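Local coordinates for DUF1955 domain-containing protein (Sulfolobus tokodaii, PDB 1WY6), which is of unknown function but folds as an all-helical repeat protein, an architecture that in other proteins often serves as a scaffold for binding partners, at residues N88-H93 with S124-V129; V129-A134 with T145-E150; K10-K15 with N43-N48. One frame throughout, in Å; residues are numbered along the deposited sequence.

Contact 1 (N88-H93 with S124-V129)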
ATOM      1  N   ASN A  88      -2.970   0.401 -11.033  1.00 24.05           N
ATOM      2  CA  ASN A  88      -3.332  -0.934 -11.505  1.00 27.08           C
ATOM      3  C   ASN A  88      -2.097  -1.811 -11.500  1.00 27.64           C
ATOM      4  O   ASN A  88      -1.862  -2.585 -12.423  1.00 29.00           O
ATOM      5  CB  ASN A  88      -3.908  -0.881 -12.921  1.00 27.12           C
ATOM      6  CG  ASN A  88      -4.569  -2.184 -13.324  1.00 31.49           C
ATOM      7  OD1 ASN A  88      -5.437  -2.698 -12.616  1.00 29.12           O
ATOM      8  ND2 ASN A  88      -4.167  -2.723 -14.470  1.00 30.69           N
ATOM      9  N   THR A  89      -1.299  -1.679 -10.450  1.00 28.76           N
ATOM     10  CA  THR A  89      -0.078  -2.453 -10.339  1.00 28.51           C
ATOM     11  C   THR A  89       0.089  -3.057  -8.951  1.00 27.38           C
ATOM     12  O   THR A  89      -0.152  -2.407  -7.939  1.00 26.98           O
ATOM     13  CB  THR A  89       1.160  -1.577 -10.655  1.00 29.62           C
ATOM     14  OG1 THR A  89       2.319  -2.410 -10.758  1.00 33.76           O
ATOM     15  CG2 THR A  89       1.381  -0.534  -9.555  1.00 28.45           C
ATOM     16  N   LEU A  90       0.495  -4.316  -8.925  1.00 24.17           N
ATOM     17  CA  LEU A  90       0.730  -5.031  -7.687  1.00 24.96           C
ATOM     18  C   LEU A  90       2.248  -5.088  -7.534  1.00 24.94           C
ATOM     19  O   LEU A  90       2.962  -5.291  -8.516  1.00 24.46           O
ATOM     20  CB  LEU A  90       0.150  -6.440  -7.792  1.00 25.47           C
ATOM     21  CG  LEU A  90       0.213  -7.361  -6.575  1.00 28.57           C
ATOM     22  CD1 LEU A  90      -0.474  -6.701  -5.393  1.00 31.85           C
ATOM     23  CD2 LEU A  90      -0.455  -8.686  -6.910  1.00 30.46           C
ATOM     24  N   ASN A  91       2.741  -4.881  -6.316  1.00 21.01           N
ATOM     25  CA  ASN A  91       4.177  -4.921  -6.053  1.00 21.78           C
ATOM     26  C   ASN A  91       4.403  -5.275  -4.585  1.00 21.71           C
ATOM     27  O   ASN A  91       3.447  -5.381  -3.817  1.00 22.95           O
ATOM     28  CB  ASN A  91       4.819  -3.569  -6.369  1.00 22.55           C
ATOM     29  CG  ASN A  91       4.256  -2.457  -5.525  1.00 19.43           C
ATOM     30  OD1 ASN A  91       4.157  -2.591  -4.307  1.00 16.20           O
ATOM     31  ND2 ASN A  91       3.882  -1.351  -6.160  1.00  9.93           N
ATOM     32  N   GLU A  92       5.664  -5.440  -4.193  1.00 19.18           N
ATOM     33  CA  GLU A  92       5.980  -5.815  -2.820  1.00 20.34           C
ATOM     34  C   GLU A  92       5.451  -4.837  -1.773  1.00 17.22           C
ATOM     35  O   GLU A  92       5.101  -5.253  -0.668  1.00 17.68           O
ATOM     36  CB  GLU A  92       7.494  -5.977  -2.645  1.00 21.81           C
ATOM     37  CG  GLU A  92       8.266  -4.682  -2.787  1.00 26.36           C
ATOM     38  CD  GLU A  92       9.753  -4.854  -2.539  1.00 35.59           C
ATOM     39  OE1 GLU A  92      10.492  -3.853  -2.675  1.00 33.78           O
ATOM     40  OE2 GLU A  92      10.181  -5.986  -2.209  1.00 36.76           O
ATOM     41  N   HIS A  93       5.413  -3.547  -2.110  1.00 15.52           N
ATOM     42  CA  HIS A  93       4.916  -2.534  -1.187  1.00 14.90           C
ATOM     43  C   HIS A  93       3.432  -2.771  -0.955  1.00 14.12           C
ATOM     44  O   HIS A  93       2.974  -2.797   0.185  1.00 12.77           O
ATOM     45  CB  HIS A  93       5.142  -1.119  -1.745  1.00 14.67           C
ATOM     46  CG  HIS A  93       6.578  -0.814  -2.043  1.00 10.58           C
ATOM     47  ND1 HIS A  93       7.592  -1.062  -1.144  1.00 15.62           N
ATOM     48  CD2 HIS A  93       7.174  -0.313  -3.151  1.00 13.94           C
ATOM     49  CE1 HIS A  93       8.751  -0.731  -1.684  1.00 15.59           C
ATOM     50  NE2 HIS A  93       8.525  -0.273  -2.902  1.00  8.52           N
ATOM     51  N   SER A 124      -6.624  -5.387 -12.766  1.00 25.75           N
ATOM     52  CA  SER A 124      -6.233  -6.668 -13.335  1.00 25.40           C
ATOM     53  C   SER A 124      -6.662  -7.809 -12.418  1.00 23.90           C
ATOM     54  O   SER A 124      -7.046  -7.587 -11.272  1.00 22.85           O
ATOM     55  CB  SER A 124      -4.718  -6.713 -13.531  1.00 23.84           C
ATOM     56  OG  SER A 124      -4.052  -6.653 -12.285  1.00 25.71           O
ATOM     57  N   ALA A 125      -6.584  -9.033 -12.927  1.00 24.39           N
ATOM     58  CA  ALA A 125      -6.966 -10.207 -12.156  1.00 23.07           C
ATOM     59  C   ALA A 125      -6.084 -10.378 -10.916  1.00 22.95           C
ATOM     60  O   ALA A 125      -6.570 -10.758  -9.848  1.00 19.89           O
ATOM     61  CB  ALA A 125      -6.882 -11.456 -13.039  1.00 24.84           C
ATOM     62  N   SER A 126      -4.792 -10.096 -11.057  1.00 21.56           N
ATOM     63  CA  SER A 126      -3.856 -10.238  -9.940  1.00 22.18           C
ATOM     64  C   SER A 126      -4.287  -9.413  -8.732  1.00 18.84           C
ATOM     65  O   SER A 126      -4.310  -9.903  -7.601  1.00 18.69           O
ATOM     66  CB  SER A 126      -2.446  -9.832 -10.373  1.00 22.15           C
ATOM     67  OG  SER A 126      -2.424  -8.502 -10.852  1.00 26.57           O
ATOM     68  N   ILE A 127      -4.635  -8.159  -8.976  1.00  8.99           N
ATOM     69  CA  ILE A 127      -5.075  -7.278  -7.909  1.00  8.99           C
ATOM     70  C   ILE A 127      -6.367  -7.815  -7.272  1.00  8.99           C
ATOM     71  O   ILE A 127      -6.482  -7.865  -6.043  1.00 16.72           O
ATOM     72  CB  ILE A 127      -5.245  -5.832  -8.459  1.00  8.99           C
ATOM     73  CG1 ILE A 127      -3.855  -5.265  -8.792  1.00  8.99           C
ATOM     74  CG2 ILE A 127      -5.930  -4.949  -7.428  1.00  8.99           C
ATOM     75  CD1 ILE A 127      -3.846  -4.007  -9.657  1.00  8.99           C
ATOM     76  N   LEU A 128      -7.328  -8.237  -8.092  1.00 17.38           N
ATOM     77  CA  LEU A 128      -8.572  -8.798  -7.560  1.00 18.76           C
ATOM     78  C   LEU A 128      -8.238  -9.991  -6.663  1.00 17.04           C
ATOM     79  O   LEU A 128      -8.837 -10.176  -5.601  1.00 17.96           O
ATOM     80  CB  LEU A 128      -9.482  -9.277  -8.694  1.00 19.72           C
ATOM     81  CG  LEU A 128     -10.104  -8.234  -9.621  1.00 25.25           C
ATOM     82  CD1 LEU A 128     -10.717  -8.932 -10.823  1.00 25.15           C
ATOM     83  CD2 LEU A 128     -11.155  -7.435  -8.868  1.00 29.00           C
ATOM     84  N   VAL A 129      -7.274 -10.798  -7.097  1.00 15.32           N
ATOM     85  CA  VAL A 129      -6.870 -11.968  -6.327  1.00 14.53           C
ATOM     86  C   VAL A 129      -6.195 -11.592  -5.007  1.00 15.19           C
ATOM     87  O   VAL A 129      -6.469 -12.204  -3.974  1.00 14.69           O
ATOM     88  CB  VAL A 129      -5.917 -12.872  -7.136  1.00 13.93           C
ATOM     89  CG1 VAL A 129      -5.264 -13.888  -6.221  1.00 11.37           C
ATOM     90  CG2 VAL A 129      -6.695 -13.593  -8.231  1.00 18.86           C
TER

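Contact 2 (V129-A134 with T145-E150)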
ATOM      1  N   VAL A 129      -7.274 -10.798  -7.097  1.00 15.32           N
ATOM      2  CA  VAL A 129      -6.870 -11.968  -6.327  1.00 14.53           C
ATOM      3  C   VAL A 129      -6.195 -11.592  -5.007  1.00 15.19           C
ATOM      4  O   VAL A 129      -6.469 -12.204  -3.974  1.00 14.69           O
ATOM      5  CB  VAL A 129      -5.917 -12.872  -7.136  1.00 13.93           C
ATOM      6  CG1 VAL A 129      -5.264 -13.888  -6.221  1.00 11.37           C
ATOM      7  CG2 VAL A 129      -6.695 -13.593  -8.231  1.00 18.86           C
ATOM      8  N   ALA A 130      -5.316 -10.593  -5.050  1.00 14.87           N
ATOM      9  CA  ALA A 130      -4.608 -10.137  -3.861  1.00 15.62           C
ATOM     10  C   ALA A 130      -5.603  -9.680  -2.791  1.00 13.57           C
ATOM     11  O   ALA A 130      -5.557 -10.162  -1.665  1.00 14.32           O
ATOM     12  CB  ALA A 130      -3.643  -8.997  -4.221  1.00 17.22           C
ATOM     13  N   ILE A 131      -6.508  -8.773  -3.149  1.00 14.39           N
ATOM     14  CA  ILE A 131      -7.512  -8.269  -2.203  1.00 14.82           C
ATOM     15  C   ILE A 131      -8.489  -9.354  -1.732  1.00 14.99           C
ATOM     16  O   ILE A 131      -8.877  -9.386  -0.560  1.00 13.05           O
ATOM     17  CB  ILE A 131      -8.334  -7.083  -2.803  1.00 15.08           C
ATOM     18  CG1 ILE A 131      -7.463  -5.829  -2.928  1.00 20.98           C
ATOM     19  CG2 ILE A 131      -9.517  -6.747  -1.898  1.00 17.43           C
ATOM     20  CD1 ILE A 131      -6.457  -5.866  -4.037  1.00 28.26           C
ATOM     21  N   ALA A 132      -8.889 -10.235  -2.644  1.00 14.28           N
ATOM     22  CA  ALA A 132      -9.811 -11.317  -2.308  1.00 13.37           C
ATOM     23  C   ALA A 132      -9.242 -12.187  -1.195  1.00 14.37           C
ATOM     24  O   ALA A 132      -9.912 -12.480  -0.205  1.00  9.72           O
ATOM     25  CB  ALA A 132     -10.083 -12.176  -3.545  1.00 13.80           C
ATOM     26  N   ASN A 133      -7.995 -12.604  -1.376  1.00 14.03           N
ATOM     27  CA  ASN A 133      -7.326 -13.446  -0.406  1.00 14.84           C
ATOM     28  C   ASN A 133      -7.043 -12.717   0.914  1.00 15.28           C
ATOM     29  O   ASN A 133      -7.051 -13.336   1.978  1.00 15.44           O
ATOM     30  CB  ASN A 133      -6.048 -14.013  -1.037  1.00 17.31           C
ATOM     31  CG  ASN A 133      -6.348 -15.078  -2.095  1.00 13.96           C
ATOM     32  OD1 ASN A 133      -5.475 -15.480  -2.862  1.00 19.34           O
ATOM     33  ND2 ASN A 133      -7.588 -15.542  -2.126  1.00 18.46           N
ATOM     34  N   ALA A 134      -6.806 -11.408   0.854  1.00 13.15           N
ATOM     35  CA  ALA A 134      -6.575 -10.647   2.079  1.00 13.19           C
ATOM     36  C   ALA A 134      -7.923 -10.561   2.811  1.00 13.14           C
ATOM     37  O   ALA A 134      -8.002 -10.709   4.033  1.00 14.61           O
ATOM     38  CB  ALA A 134      -6.064  -9.249   1.754  1.00 14.00           C
ATOM     39  N   THR A 145     -15.093 -13.979  -2.374  1.00 18.39           N
ATOM     40  CA  THR A 145     -15.612 -14.808  -3.460  1.00 21.18           C
ATOM     41  C   THR A 145     -16.014 -13.971  -4.667  1.00 19.57           C
ATOM     42  O   THR A 145     -15.665 -14.288  -5.800  1.00 18.19           O
ATOM     43  CB  THR A 145     -16.843 -15.632  -2.994  1.00 22.15           C
ATOM     44  OG1 THR A 145     -16.420 -16.669  -2.103  1.00 22.81           O
ATOM     45  CG2 THR A 145     -17.557 -16.247  -4.186  1.00 23.60           C
ATOM     46  N   THR A 146     -16.753 -12.902  -4.415  1.00 18.64           N
ATOM     47  CA  THR A 146     -17.195 -12.024  -5.480  1.00 18.31           C
ATOM     48  C   THR A 146     -16.017 -11.600  -6.349  1.00 18.00           C
ATOM     49  O   THR A 146     -16.135 -11.551  -7.574  1.00 18.01           O
ATOM     50  CB  THR A 146     -17.876 -10.775  -4.897  1.00 18.66           C
ATOM     51  OG1 THR A 146     -19.019 -11.180  -4.133  1.00 16.81           O
ATOM     52  CG2 THR A 146     -18.322  -9.823  -6.011  1.00 17.75           C
ATOM     53  N   LEU A 147     -14.888 -11.302  -5.707  1.00 18.20           N
ATOM     54  CA  LEU A 147     -13.676 -10.877  -6.404  1.00 16.06           C
ATOM     55  C   LEU A 147     -13.033 -12.014  -7.193  1.00 15.39           C
ATOM     56  O   LEU A 147     -12.669 -11.838  -8.354  1.00 15.42           O
ATOM     57  CB  LEU A 147     -12.666 -10.290  -5.404  1.00 17.28           C
ATOM     58  CG  LEU A 147     -13.054  -8.933  -4.797  1.00 15.41           C
ATOM     59  CD1 LEU A 147     -12.022  -8.478  -3.766  1.00 16.32           C
ATOM     60  CD2 LEU A 147     -13.155  -7.911  -5.917  1.00 21.22           C
ATOM     61  N   LEU A 148     -12.891 -13.180  -6.567  1.00 13.27           N
ATOM     62  CA  LEU A 148     -12.307 -14.327  -7.256  1.00 13.83           C
ATOM     63  C   LEU A 148     -13.172 -14.712  -8.448  1.00 15.23           C
ATOM     64  O   LEU A 148     -12.665 -15.204  -9.449  1.00 19.58           O
ATOM     65  CB  LEU A 148     -12.163 -15.524  -6.311  1.00 13.67           C
ATOM     66  CG  LEU A 148     -11.000 -15.445  -5.312  1.00 15.26           C
ATOM     67  CD1 LEU A 148     -10.972 -16.707  -4.445  1.00 10.60           C
ATOM     68  CD2 LEU A 148      -9.692 -15.277  -6.068  1.00 15.56           C
ATOM     69  N   ILE A 149     -14.478 -14.494  -8.336  1.00 16.59           N
ATOM     70  CA  ILE A 149     -15.388 -14.800  -9.432  1.00 20.35           C
ATOM     71  C   ILE A 149     -15.071 -13.839 -10.576  1.00 21.27           C
ATOM     72  O   ILE A 149     -14.984 -14.250 -11.732  1.00 22.46           O
ATOM     73  CB  ILE A 149     -16.875 -14.648  -9.003  1.00 20.46           C
ATOM     74  CG1 ILE A 149     -17.279 -15.831  -8.116  1.00 17.26           C
ATOM     75  CG2 ILE A 149     -17.773 -14.575 -10.232  1.00 23.12           C
ATOM     76  CD1 ILE A 149     -18.681 -15.738  -7.559  1.00 24.09           C
ATOM     77  N   GLU A 150     -14.884 -12.562 -10.242  1.00 20.43           N
ATOM     78  CA  GLU A 150     -14.546 -11.556 -11.245  1.00 20.84           C
ATOM     79  C   GLU A 150     -13.181 -11.845 -11.871  1.00 17.53           C
ATOM     80  O   GLU A 150     -12.990 -11.656 -13.069  1.00 15.24           O
ATOM     81  CB  GLU A 150     -14.541 -10.154 -10.629  1.00 22.70           C
ATOM     82  CG  GLU A 150     -14.137  -9.065 -11.619  1.00 30.97           C
ATOM     83  CD  GLU A 150     -15.118  -8.912 -12.778  1.00 34.58           C
ATOM     84  OE1 GLU A 150     -14.716  -8.348 -13.815  1.00 38.62           O
ATOM     85  OE2 GLU A 150     -16.288  -9.345 -12.652  1.00 30.04           O
TER

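Contact 3 (K10-K15 with N43-N48)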
ATOM      1  N   LYS A  10      13.269  20.165   8.492  1.00 23.77           N
ATOM      2  CA  LYS A  10      14.010  19.497   7.434  1.00 22.80           C
ATOM      3  C   LYS A  10      13.163  18.402   6.793  1.00 20.93           C
ATOM      4  O   LYS A  10      13.223  18.199   5.582  1.00 21.22           O
ATOM      5  CB  LYS A  10      15.308  18.916   7.990  1.00 23.61           C
ATOM      6  CG  LYS A  10      16.445  19.927   8.022  1.00 29.75           C
ATOM      7  CD  LYS A  10      16.905  20.245   6.594  1.00 39.73           C
ATOM      8  CE  LYS A  10      17.779  21.493   6.523  1.00 41.13           C
ATOM      9  NZ  LYS A  10      17.016  22.745   6.808  1.00 32.81           N
ATOM     10  N   LEU A  11      12.368  17.707   7.606  1.00 18.49           N
ATOM     11  CA  LEU A  11      11.505  16.640   7.105  1.00 17.66           C
ATOM     12  C   LEU A  11      10.388  17.217   6.238  1.00 18.38           C
ATOM     13  O   LEU A  11      10.042  16.643   5.211  1.00 17.35           O
ATOM     14  CB  LEU A  11      10.909  15.824   8.261  1.00 16.60           C
ATOM     15  CG  LEU A  11      11.845  14.859   9.010  1.00 15.59           C
ATOM     16  CD1 LEU A  11      11.071  14.158  10.114  1.00 20.76           C
ATOM     17  CD2 LEU A  11      12.436  13.830   8.059  1.00 17.08           C
ATOM     18  N   MET A  12       9.829  18.352   6.649  1.00 20.50           N
ATOM     19  CA  MET A  12       8.775  18.989   5.872  1.00 20.71           C
ATOM     20  C   MET A  12       9.376  19.461   4.556  1.00 22.48           C
ATOM     21  O   MET A  12       8.698  19.513   3.529  1.00 23.44           O
ATOM     22  CB  MET A  12       8.179  20.187   6.625  1.00 21.85           C
ATOM     23  CG  MET A  12       7.291  19.809   7.801  1.00 18.53           C
ATOM     24  SD  MET A  12       5.988  18.631   7.341  1.00 24.24           S
ATOM     25  CE  MET A  12       6.670  17.111   7.949  1.00 28.87           C
ATOM     26  N   ASP A  13      10.658  19.807   4.594  1.00 22.47           N
ATOM     27  CA  ASP A  13      11.348  20.263   3.398  1.00 23.81           C
ATOM     28  C   ASP A  13      11.495  19.081   2.450  1.00 19.88           C
ATOM     29  O   ASP A  13      11.296  19.210   1.240  1.00 18.60           O
ATOM     30  CB  ASP A  13      12.725  20.811   3.760  1.00 27.76           C
ATOM     31  CG  ASP A  13      13.462  21.348   2.561  1.00 36.48           C
ATOM     32  OD1 ASP A  13      12.890  22.198   1.843  1.00 44.37           O
ATOM     33  OD2 ASP A  13      14.616  20.924   2.336  1.00 47.54           O
ATOM     34  N   ALA A  14      11.848  17.928   3.014  1.00 16.27           N
ATOM     35  CA  ALA A  14      12.006  16.710   2.234  1.00 16.93           C
ATOM     36  C   ALA A  14      10.643  16.313   1.674  1.00 16.01           C
ATOM     37  O   ALA A  14      10.530  15.952   0.509  1.00 15.75           O
ATOM     38  CB  ALA A  14      12.573  15.585   3.115  1.00 15.03           C
ATOM     39  N   LYS A  15       9.608  16.417   2.507  1.00 14.93           N
ATOM     40  CA  LYS A  15       8.253  16.058   2.097  1.00 12.27           C
ATOM     41  C   LYS A  15       7.818  16.808   0.839  1.00 13.05           C
ATOM     42  O   LYS A  15       7.372  16.195  -0.121  1.00 11.89           O
ATOM     43  CB  LYS A  15       7.261  16.335   3.228  1.00 13.03           C
ATOM     44  CG  LYS A  15       5.829  15.914   2.909  1.00 10.17           C
ATOM     45  CD  LYS A  15       4.868  16.309   4.022  1.00  7.62           C
ATOM     46  CE  LYS A  15       3.433  15.903   3.680  1.00 14.43           C
ATOM     47  NZ  LYS A  15       2.475  16.189   4.793  1.00 14.59           N
ATOM     48  N   ASN A  43      10.271   8.042  12.353  1.00 18.29           N
ATOM     49  CA  ASN A  43       9.470   6.990  11.744  1.00 19.06           C
ATOM     50  C   ASN A  43       8.096   7.446  11.257  1.00 18.86           C
ATOM     51  O   ASN A  43       7.617   6.998  10.208  1.00 18.52           O
ATOM     52  CB  ASN A  43       9.287   5.836  12.722  1.00 21.40           C
ATOM     53  CG  ASN A  43       8.810   4.584  12.037  1.00 26.36           C
ATOM     54  OD1 ASN A  43       9.593   3.899  11.382  1.00 19.78           O
ATOM     55  ND2 ASN A  43       7.514   4.289  12.155  1.00 32.13           N
ATOM     56  N   TRP A  44       7.468   8.325  12.033  1.00 17.37           N
ATOM     57  CA  TRP A  44       6.143   8.865  11.725  1.00 16.34           C
ATOM     58  C   TRP A  44       6.099   9.537  10.353  1.00 15.43           C
ATOM     59  O   TRP A  44       5.038   9.624   9.734  1.00 12.81           O
ATOM     60  CB  TRP A  44       5.756   9.922  12.766  1.00 16.75           C
ATOM     61  CG  TRP A  44       6.677  11.110  12.697  1.00 15.60           C
ATOM     62  CD1 TRP A  44       7.910  11.222  13.270  1.00 20.62           C
ATOM     63  CD2 TRP A  44       6.485  12.306  11.926  1.00 18.34           C
ATOM     64  NE1 TRP A  44       8.500  12.408  12.902  1.00 16.31           N
ATOM     65  CE2 TRP A  44       7.646  13.092  12.077  1.00 21.42           C
ATOM     66  CE3 TRP A  44       5.444  12.786  11.120  1.00 23.73           C
ATOM     67  CZ2 TRP A  44       7.798  14.339  11.449  1.00 26.13           C
ATOM     68  CZ3 TRP A  44       5.596  14.027  10.495  1.00 22.28           C
ATOM     69  CH2 TRP A  44       6.764  14.786  10.665  1.00 22.63           C
ATOM     70  N   PHE A  45       7.249  10.037   9.900  1.00 13.02           N
ATOM     71  CA  PHE A  45       7.323  10.743   8.624  1.00 12.35           C
ATOM     72  C   PHE A  45       6.791   9.975   7.424  1.00 11.35           C
ATOM     73  O   PHE A  45       6.063  10.529   6.612  1.00  6.67           O
ATOM     74  CB  PHE A  45       8.760  11.161   8.318  1.00 14.11           C
ATOM     75  CG  PHE A  45       8.910  11.897   7.014  1.00 14.05           C
ATOM     76  CD1 PHE A  45       8.512  13.226   6.899  1.00 14.80           C
ATOM     77  CD2 PHE A  45       9.453  11.265   5.901  1.00 15.01           C
ATOM     78  CE1 PHE A  45       8.661  13.914   5.696  1.00 12.45           C
ATOM     79  CE2 PHE A  45       9.602  11.946   4.702  1.00 16.29           C
ATOM     80  CZ  PHE A  45       9.205  13.277   4.601  1.00 12.87           C
ATOM     81  N   ILE A  46       7.165   8.708   7.305  1.00  8.99           N
ATOM     82  CA  ILE A  46       6.732   7.903   6.168  1.00  8.99           C
ATOM     83  C   ILE A  46       5.210   7.748   6.106  1.00  8.99           C
ATOM     84  O   ILE A  46       4.624   7.780   5.023  1.00 15.75           O
ATOM     85  CB  ILE A  46       7.417   6.509   6.184  1.00  8.99           C
ATOM     86  CG1 ILE A  46       7.335   5.889   4.785  1.00  8.99           C
ATOM     87  CG2 ILE A  46       6.775   5.600   7.242  1.00  8.99           C
ATOM     88  CD1 ILE A  46       8.046   6.742   3.705  1.00  8.99           C
ATOM     89  N   CYS A  47       4.577   7.585   7.265  1.00 14.61           N
ATOM     90  CA  CYS A  47       3.123   7.442   7.338  1.00 13.81           C
ATOM     91  C   CYS A  47       2.489   8.737   6.849  1.00 13.43           C
ATOM     92  O   CYS A  47       1.511   8.731   6.105  1.00  9.97           O
ATOM     93  CB  CYS A  47       2.659   7.211   8.784  1.00 15.36           C
ATOM     94  SG  CYS A  47       3.454   5.849   9.697  1.00 15.29           S
ATOM     95  N   ASN A  48       3.063   9.846   7.301  1.00 12.82           N
ATOM     96  CA  ASN A  48       2.590  11.174   6.955  1.00 11.18           C
ATOM     97  C   ASN A  48       2.701  11.390   5.442  1.00 12.64           C
ATOM     98  O   ASN A  48       1.743  11.837   4.803  1.00 14.42           O
ATOM     99  CB  ASN A  48       3.410  12.211   7.748  1.00 12.26           C
ATOM    100  CG  ASN A  48       2.883  13.625   7.602  1.00 12.88           C
ATOM    101  OD1 ASN A  48       3.153  14.300   6.614  1.00 21.15           O
ATOM    102  ND2 ASN A  48       2.127  14.082   8.597  1.00 15.79           N
TER
HETATM  103  O   HOH W   1       0.751  14.460   4.317  1.00 12.92           O

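Contact 1 (N88-H93 with S124-V129)
Asn88 meets Ser124 and Ile127 where two helix ends come together in this helical repeat fold: Asn88 belongs to the Schellman motif that closes helix 78-86, and Ser124 is the N-cap of helix 125-137. From CB of Asn88, CG lies anti to the backbone N (chi1 -167°), a direction that brings it to 3.8 Å from Ser124 N. One step on, OD1 accepts a hydrogen bond from Ser124 N over 2.9 Å. The donor sits in the carbonyl plane on a lone pair, although the N-H bends to 134° at the hydrogen. Asn88 OD1 also lies 3.6 Å from Ile127 CD1. The other branch, ND2, rests 4.1 Å from Ser124 CB. Ile127 CD1 packs against this turn, 3.4 Å from Asn88 C and also against Thr89 N, so a methyl group abuts the polar backbone just after the helix end. Further along, Leu90 points toward the helix. Its CB packs 4.3 Å from Ile127 CG1, while CD2 reaches Ser126 at its CB and carbonyl oxygen. At the start of that helix, OG of the N-cap Ser124 and OG of Ser126 are hydrogen-bonded at 2.9 Å.

Contact 2 (V129-A134 with T145-E150)
Ala132 and Leu147 bring their backbones to within 5.6 Å, CA to CA, on two nearly antiparallel helical segments whose axes approach to 8.4 Å and run at 156° to each other. The small side chain of Ala132 makes this closeness possible. Its CB points toward the partner helix and is met from two residues at once: Leu147 CB lies 3.7 Å from it, and Leu148 CG lies 3.8 Å from the same Ala132 CB. The single methyl thus fits between two successive leucines.

The leucines then diverge. Leu147 sends CD1 past the alanine to Ile131, whose CG2 it touches at 3.6 Å as the two side chains cross obliquely; the same CD1 also comes close to the backbone N of Ala132. In Leu148, CG stands anti to the carbonyl carbon (chi1 -76°), which sets CG against the alanine methyl. From there its CD2 meets Val129 CG2 at 4.1 Å, although the CB of Val129 points away, and its CD1 comes to 4.3 Å from Asn133 ND2 at the exposed margin. The interface is almost wholly apolar, and shape rather than polar pairing sets how the two segments fit.

More helices complete the burial. Ile113 and Ile117 of helix 107-117 pack on Ile131, with Ile117 also reaching Leu147, whereas Ala159, Ala162 and Val163 of helix 157-164 cover Leu148. Each leucine therefore joins its own helix to a further one in the stack. Helices 125-137 and 141-153, consecutive in the chain and joined by a short connection, form an antiparallel helical hairpin, the kind of unit from which many helical repeat proteins are built.

Contact 3 (K10-K15 with N43-N48)
Phe45 enters helix 7-19 as a knob into a hole, its ring seated among Leu11, Met12, Ala14 and Lys15. Leu11 covers one face in a CH-pi contact: CD2 stands 4.2 Å from the centroid of the Phe45 ring, 16° off its normal. At the ring edge Lys15 CB is 3.7 Å from Phe45 CE1; the same CE1 is also 3.1 Å from Leu11 O, a tight fit against a carbonyl oxygen that also accepts the helical bond from Lys15 N. Trp44 widens the apolar patch. Its CZ2 meets Leu11 CD1 tip to tip at 3.5 Å, and Met12, its chain bent, brings CE to the indole edge, 3.6 Å from Trp44 CH2.

Beyond this aromatic shell comes a polar one. Lys15, with CG anti to the backbone N and the chain extended beyond it, carries NZ across to Asn48, where it donates a 2.7 Å hydrogen bond to OD1. The C=O...N angle is 150°, with NZ tilted slightly from the amide plane. A water oxygen is 2.8 Å from Asn48 O, to which it donates; it accepts from Lys15 NZ at a rather short and so uncertain distance, and may link the lysine to the backbone of Asn48. An alanine in place of Lys15 would probably leave Asn48 OD1 without its charged mate and its amide more at liberty to turn. Asn48 ND2, for its part, lies in plane at the edge of the Trp44 indole.

Cys47, beside these residues, is tied by a disulfide to Cys74. The two segments run in roughly the same direction, 33° apart, with axes 11.2 Å from each other; helix 23-36 also packs on helix 7-19, its Ile33 touching Leu11 and its Ile29 and Val30 touching Ala14, two of the residues around Phe45.

Overall arrangement
Contacts 1 and 2 are neighbours, their centres about 11 Å apart; both use helix 125-137, share Val129, and touch directly where Leu128 packs on Leu147 and Glu150. Contact 3 lies on the opposite side of the chain's centre, its centre about 27 Å from that of contact 1 and 34 Å from that of contact 2. Chemistry follows place. Contact 1, at the surface, joins a loop to a helix start and pairs one side-chain amide bond to a backbone N-H with the packing of Ile127 and Leu90. Contact 2, buried between antiparallel helices, is aliphatic. Contact 3, partly buried, combines an aromatic knob with a lysine-asparagine-water network, and its helices run in similar directions.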